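Local structure of cellulosomal scaffoldin adaptor protein B (4U3S) at residues 36-41 / 131-136; 138-143 / 157-162. The protein probably serves as an adaptor scaffoldin of the cellulosome, its repeated type II cohesin domains, of which this chain is the third, binding dockerin modules. All blocks are in the same frame, centred on the assembly; numbering follows the deposited sequence.

Contact 1: 36-41 / 131-136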
# COMPACT_ATOMS: atom_id res chain seq x y z
N GLN A 36 -2.00 3.20 9.05
CA GLN A 36 -2.27 1.96 8.31
C GLN A 36 -2.10 0.85 9.33
O GLN A 36 -1.09 0.82 10.02
CB GLN A 36 -1.32 1.77 7.12
CG GLN A 36 -1.47 0.41 6.46
CD GLN A 36 -0.63 0.23 5.20
OE1 GLN A 36 0.29 1.01 4.93
NE2 GLN A 36 -0.92 -0.82 4.46
N VAL A 37 -3.08 -0.02 9.46
CA VAL A 37 -2.98 -1.14 10.39
C VAL A 37 -3.36 -2.45 9.74
O VAL A 37 -4.21 -2.49 8.84
CB VAL A 37 -3.81 -0.96 11.70
CG1 VAL A 37 -3.28 0.18 12.53
CG2 VAL A 37 -5.29 -0.79 11.44
N ASN A 38 -2.71 -3.51 10.21
CA ASN A 38 -2.94 -4.85 9.74
C ASN A 38 -3.48 -5.67 10.92
O ASN A 38 -2.87 -5.74 11.98
CB ASN A 38 -1.62 -5.42 9.24
CG ASN A 38 -1.80 -6.67 8.42
OD1 ASN A 38 -2.20 -6.59 7.24
ND2 ASN A 38 -1.53 -7.84 9.03
N ILE A 39 -4.61 -6.32 10.71
CA ILE A 39 -5.36 -6.99 11.78
C ILE A 39 -5.61 -8.44 11.39
O ILE A 39 -6.02 -8.70 10.25
CB ILE A 39 -6.69 -6.28 12.01
CG1 ILE A 39 -6.44 -4.87 12.58
CG2 ILE A 39 -7.60 -7.08 12.93
CD1 ILE A 39 -7.69 -3.99 12.56
N LYS A 40 -5.38 -9.34 12.33
CA LYS A 40 -5.55 -10.78 12.15
C LYS A 40 -6.71 -11.24 13.00
O LYS A 40 -6.76 -10.93 14.21
CB LYS A 40 -4.28 -11.53 12.59
CG LYS A 40 -4.33 -13.04 12.35
CD LYS A 40 -4.25 -13.37 10.86
CE LYS A 40 -4.38 -14.86 10.55
NZ LYS A 40 -5.76 -15.38 10.74
N TYR A 41 -7.62 -11.97 12.38
CA TYR A 41 -8.75 -12.61 13.07
C TYR A 41 -8.91 -14.02 12.52
O TYR A 41 -8.30 -14.38 11.51
CB TYR A 41 -10.04 -11.80 12.87
CG TYR A 41 -10.56 -11.69 11.45
CD1 TYR A 41 -9.96 -10.86 10.51
CD2 TYR A 41 -11.67 -12.42 11.04
CE1 TYR A 41 -10.44 -10.75 9.21
CE2 TYR A 41 -12.16 -12.32 9.74
CZ TYR A 41 -11.54 -11.48 8.83
OH TYR A 41 -12.01 -11.39 7.54
N GLU A 131 -1.28 -7.38 13.74
CA GLU A 131 -0.27 -8.37 13.37
C GLU A 131 0.67 -7.88 12.28
O GLU A 131 0.22 -7.24 11.33
CB GLU A 131 -0.95 -9.66 12.90
CG GLU A 131 0.02 -10.80 12.67
CD GLU A 131 -0.63 -12.05 12.17
OE1 GLU A 131 -0.88 -12.14 10.95
OE2 GLU A 131 -0.85 -12.95 12.99
N HIS A 132 1.95 -8.22 12.40
CA HIS A 132 2.95 -7.91 11.39
C HIS A 132 2.52 -8.32 9.99
O HIS A 132 1.90 -9.37 9.77
CB HIS A 132 4.31 -8.55 11.71
CG HIS A 132 5.39 -8.18 10.74
ND1 HIS A 132 6.08 -6.98 10.82
CD2 HIS A 132 5.88 -8.82 9.65
CE1 HIS A 132 6.93 -6.90 9.81
NE2 HIS A 132 6.83 -8.00 9.08
N SER A 133 2.81 -7.44 9.04
CA SER A 133 2.65 -7.73 7.64
C SER A 133 3.93 -7.39 6.86
O SER A 133 4.52 -6.32 7.05
CB SER A 133 1.52 -6.89 7.05
OG SER A 133 1.36 -7.12 5.67
N VAL A 134 4.29 -8.24 5.92
CA VAL A 134 5.42 -7.94 5.02
C VAL A 134 5.16 -6.71 4.14
O VAL A 134 6.09 -6.12 3.59
CB VAL A 134 5.76 -9.15 4.12
CG1 VAL A 134 6.22 -10.32 4.98
CG2 VAL A 134 4.59 -9.53 3.23
N THR A 135 3.89 -6.34 4.00
CA THR A 135 3.51 -5.12 3.27
C THR A 135 3.84 -3.85 4.05
O THR A 135 3.71 -2.75 3.54
CB THR A 135 2.01 -5.06 2.96
OG1 THR A 135 1.26 -5.00 4.18
CG2 THR A 135 1.56 -6.25 2.11
N MET A 136 4.23 -4.01 5.32
CA MET A 136 4.55 -2.89 6.21
C MET A 136 5.78 -3.34 7.00
O MET A 136 5.73 -3.57 8.20
CB MET A 136 3.36 -2.61 7.14
CG MET A 136 2.10 -2.12 6.47
SD MET A 136 0.66 -2.53 7.47
CE MET A 136 0.95 -1.57 8.95
O HOH W 1 -0.33 -10.54 8.68
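Asn38 and Glu131 carry the join between a strand of the cohesin beta-sandwich and the loop beside it. Glu131 N bonds Asn38 O at 2.9 Å with a nearly straight N-H (165°), prolonging the antiparallel pairing of strand 32-40 with strand 129-130 by one step before the loop peels off into a type I turn from Ser133 to Met136. From Asn38 CB, 3.3 Å from Glu131 O, the side chain runs with CG anti to the backbone N (chi1 -165°). Asn38 CG then meets Ser133 CB at 3.6 Å. At the tip the amide divides: OD1 takes a hydrogen bond from Asn90 of strand 88-95, while Asn38 ND2 gives one to Glu131 O at 3.0 Å, reaching it from above the carbonyl plane. A water ties the corner together, donating to Glu131 OE1 and His132 O and weakly accepting from Asn38 ND2.

Further along, the Lys40 and Glu131 side chains lie alongside each other, aliphatic carbons against carboxylate, but Lys40 NZ turns off to Tyr41 O and to Glu86 O and stays 5.9 Å from Glu131 OE1. On the other side of Asn38 along the strand, Gln36 reaches a backbone atom of the other protein in the complex through OE1 and Asn90 through NE2, its CG resting 3.8 Å from Met136 SD. The bend at the end of Met136 (chi3 64°) brings CE to 3.3 Å from Gln36 O.

Contact 2: 138-143 / 157-162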
# COMPACT_ATOMS: atom_id res chain seq x y z
N ASN A 138 8.37 -2.15 8.27
CA ASN A 138 8.85 -1.38 9.41
C ASN A 138 7.76 -1.04 10.42
O ASN A 138 7.96 -0.22 11.31
CB ASN A 138 9.55 -0.15 8.87
CG ASN A 138 10.78 -0.52 8.10
OD1 ASN A 138 11.61 -1.29 8.59
ND2 ASN A 138 10.90 -0.05 6.86
N GLY A 139 6.62 -1.70 10.30
CA GLY A 139 5.55 -1.58 11.27
C GLY A 139 5.95 -2.00 12.67
O GLY A 139 6.86 -2.81 12.87
N ILE A 140 5.25 -1.42 13.64
CA ILE A 140 5.31 -1.84 15.02
C ILE A 140 4.07 -2.71 15.30
O ILE A 140 2.95 -2.21 15.36
CB ILE A 140 5.36 -0.61 15.95
CG1 ILE A 140 6.52 0.32 15.56
CG2 ILE A 140 5.48 -1.04 17.41
CD1 ILE A 140 6.65 1.54 16.44
N ILE A 141 4.29 -4.01 15.42
CA ILE A 141 3.24 -5.01 15.54
C ILE A 141 2.10 -4.68 14.57
O ILE A 141 0.97 -4.57 14.99
CB ILE A 141 2.70 -5.16 16.98
CG1 ILE A 141 3.84 -5.18 17.99
CG2 ILE A 141 1.90 -6.44 17.10
CD1 ILE A 141 3.42 -5.43 19.43
N GLY A 142 2.41 -4.50 13.29
CA GLY A 142 1.34 -4.31 12.28
C GLY A 142 0.71 -2.94 12.24
O GLY A 142 -0.37 -2.79 11.70
N THR A 143 1.38 -1.95 12.84
CA THR A 143 0.89 -0.58 12.85
C THR A 143 1.92 0.38 12.29
O THR A 143 3.13 0.28 12.60
CB THR A 143 0.46 -0.09 14.26
OG1 THR A 143 1.60 0.14 15.10
CG2 THR A 143 -0.48 -1.07 14.92
N TYR A 157 5.34 5.29 20.77
CA TYR A 157 4.01 4.77 21.14
C TYR A 157 4.01 3.26 21.33
O TYR A 157 4.82 2.55 20.74
CB TYR A 157 2.95 5.20 20.10
CG TYR A 157 3.03 4.46 18.78
CD1 TYR A 157 3.86 4.92 17.75
CD2 TYR A 157 2.27 3.33 18.54
CE1 TYR A 157 3.93 4.25 16.53
CE2 TYR A 157 2.34 2.66 17.34
CZ TYR A 157 3.16 3.13 16.33
OH TYR A 157 3.22 2.43 15.14
N SER A 158 3.07 2.78 22.13
CA SER A 158 2.88 1.38 22.44
C SER A 158 1.68 0.87 21.65
O SER A 158 0.78 1.63 21.30
CB SER A 158 2.60 1.16 23.93
OG SER A 158 3.66 1.63 24.74
N VAL A 159 1.71 -0.42 21.37
CA VAL A 159 0.57 -1.12 20.79
C VAL A 159 -0.08 -1.97 21.88
O VAL A 159 0.54 -2.85 22.50
CB VAL A 159 0.99 -1.99 19.60
CG1 VAL A 159 -0.22 -2.74 19.02
CG2 VAL A 159 1.61 -1.12 18.53
N ILE A 160 -1.36 -1.67 22.15
CA ILE A 160 -2.06 -2.37 23.20
C ILE A 160 -3.13 -3.20 22.54
O ILE A 160 -4.10 -2.67 22.00
CB ILE A 160 -2.69 -1.41 24.24
CG1 ILE A 160 -1.64 -0.45 24.78
CG2 ILE A 160 -3.36 -2.21 25.34
CD1 ILE A 160 -2.22 0.79 25.43
N GLN A 161 -2.95 -4.52 22.55
CA GLN A 161 -3.89 -5.44 21.94
C GLN A 161 -5.19 -5.50 22.77
O GLN A 161 -5.16 -5.38 24.00
CB GLN A 161 -3.29 -6.84 21.86
CG GLN A 161 -2.00 -6.97 21.06
CD GLN A 161 -2.19 -6.87 19.55
OE1 GLN A 161 -3.25 -6.49 19.02
NE2 GLN A 161 -1.15 -7.26 18.84
N PRO A 162 -6.32 -5.73 22.09
CA PRO A 162 -7.57 -5.84 22.82
C PRO A 162 -7.64 -7.18 23.56
O PRO A 162 -6.89 -8.11 23.28
CB PRO A 162 -8.62 -5.74 21.72
CG PRO A 162 -7.97 -6.36 20.53
CD PRO A 162 -6.51 -5.94 20.64
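Val159 pushes one methyl, CG2, into a shallow hollow of the type I' turn formed by Ile140 to Thr143. The hollow is lined by Ile140 O, 3.6 Å from Val159 CG2, by the Thr143 hydroxyl, and by Ile140 CG2 at 4.0 Å from that same methyl. This is a bridge across the beta-sandwich: the turn leads into strand 143-147 of one sheet, whereas strand 158-160 runs parallel to strand 4-9 in the other, and Phe130 packs against both Val159 and Thr143.

On one flank Ile140 and Tyr157 meet tip to tip, with Ile140 CD1 3.8 Å from Tyr157 CZ and set obliquely to the ring. On the other, Ile141 lays CD1 against Val159 CB, and its CG2 comes to 3.6 Å from Gln161 NE2; the amide oxygen of Gln161 is held by the backbone N of Phe130. The turn itself is closed by backbone bonds between Ile140 and Thr143 in both directions. Thr143 OG1 sits between its own backbone N and carbonyl carbon (chi1 72°), and from there donates to Ile140 O at 2.7 Å, in the carbonyl plane and on a lone pair. Tyr157 OH lies 2.8 Å from Thr143 OG1, which meets the ring at its edge. With its proton spent on Ile140 O, the Thr143 hydroxyl is well placed to accept from Tyr157, so one buried threonine can serve both its own turn and the 157-162 segment.

Along the chain the segments come in the order 36-41, 131-136, 138-143, 157-162, so both segments of contact 1 come before those of contact 2, and the centres of the two contacts lie 9 Å apart. Strand 32-40 joins them: along one edge it takes the 131-136 loop and, through a probable bond from Asn38 N to Gly142 O at 2.9 Å, the turn of contact 2, and strand 88-95 pairs with its other edge. Val37 CG1 also packs on Thr143 CG2, 3.9 Å away. Contact 1 borders the surface where another protein docks, through Gln36 and Thr135, consistent with a cohesin-dockerin interface; contact 2 continues from there across the sandwich to the sheet holding strands 4-9 and 158-160.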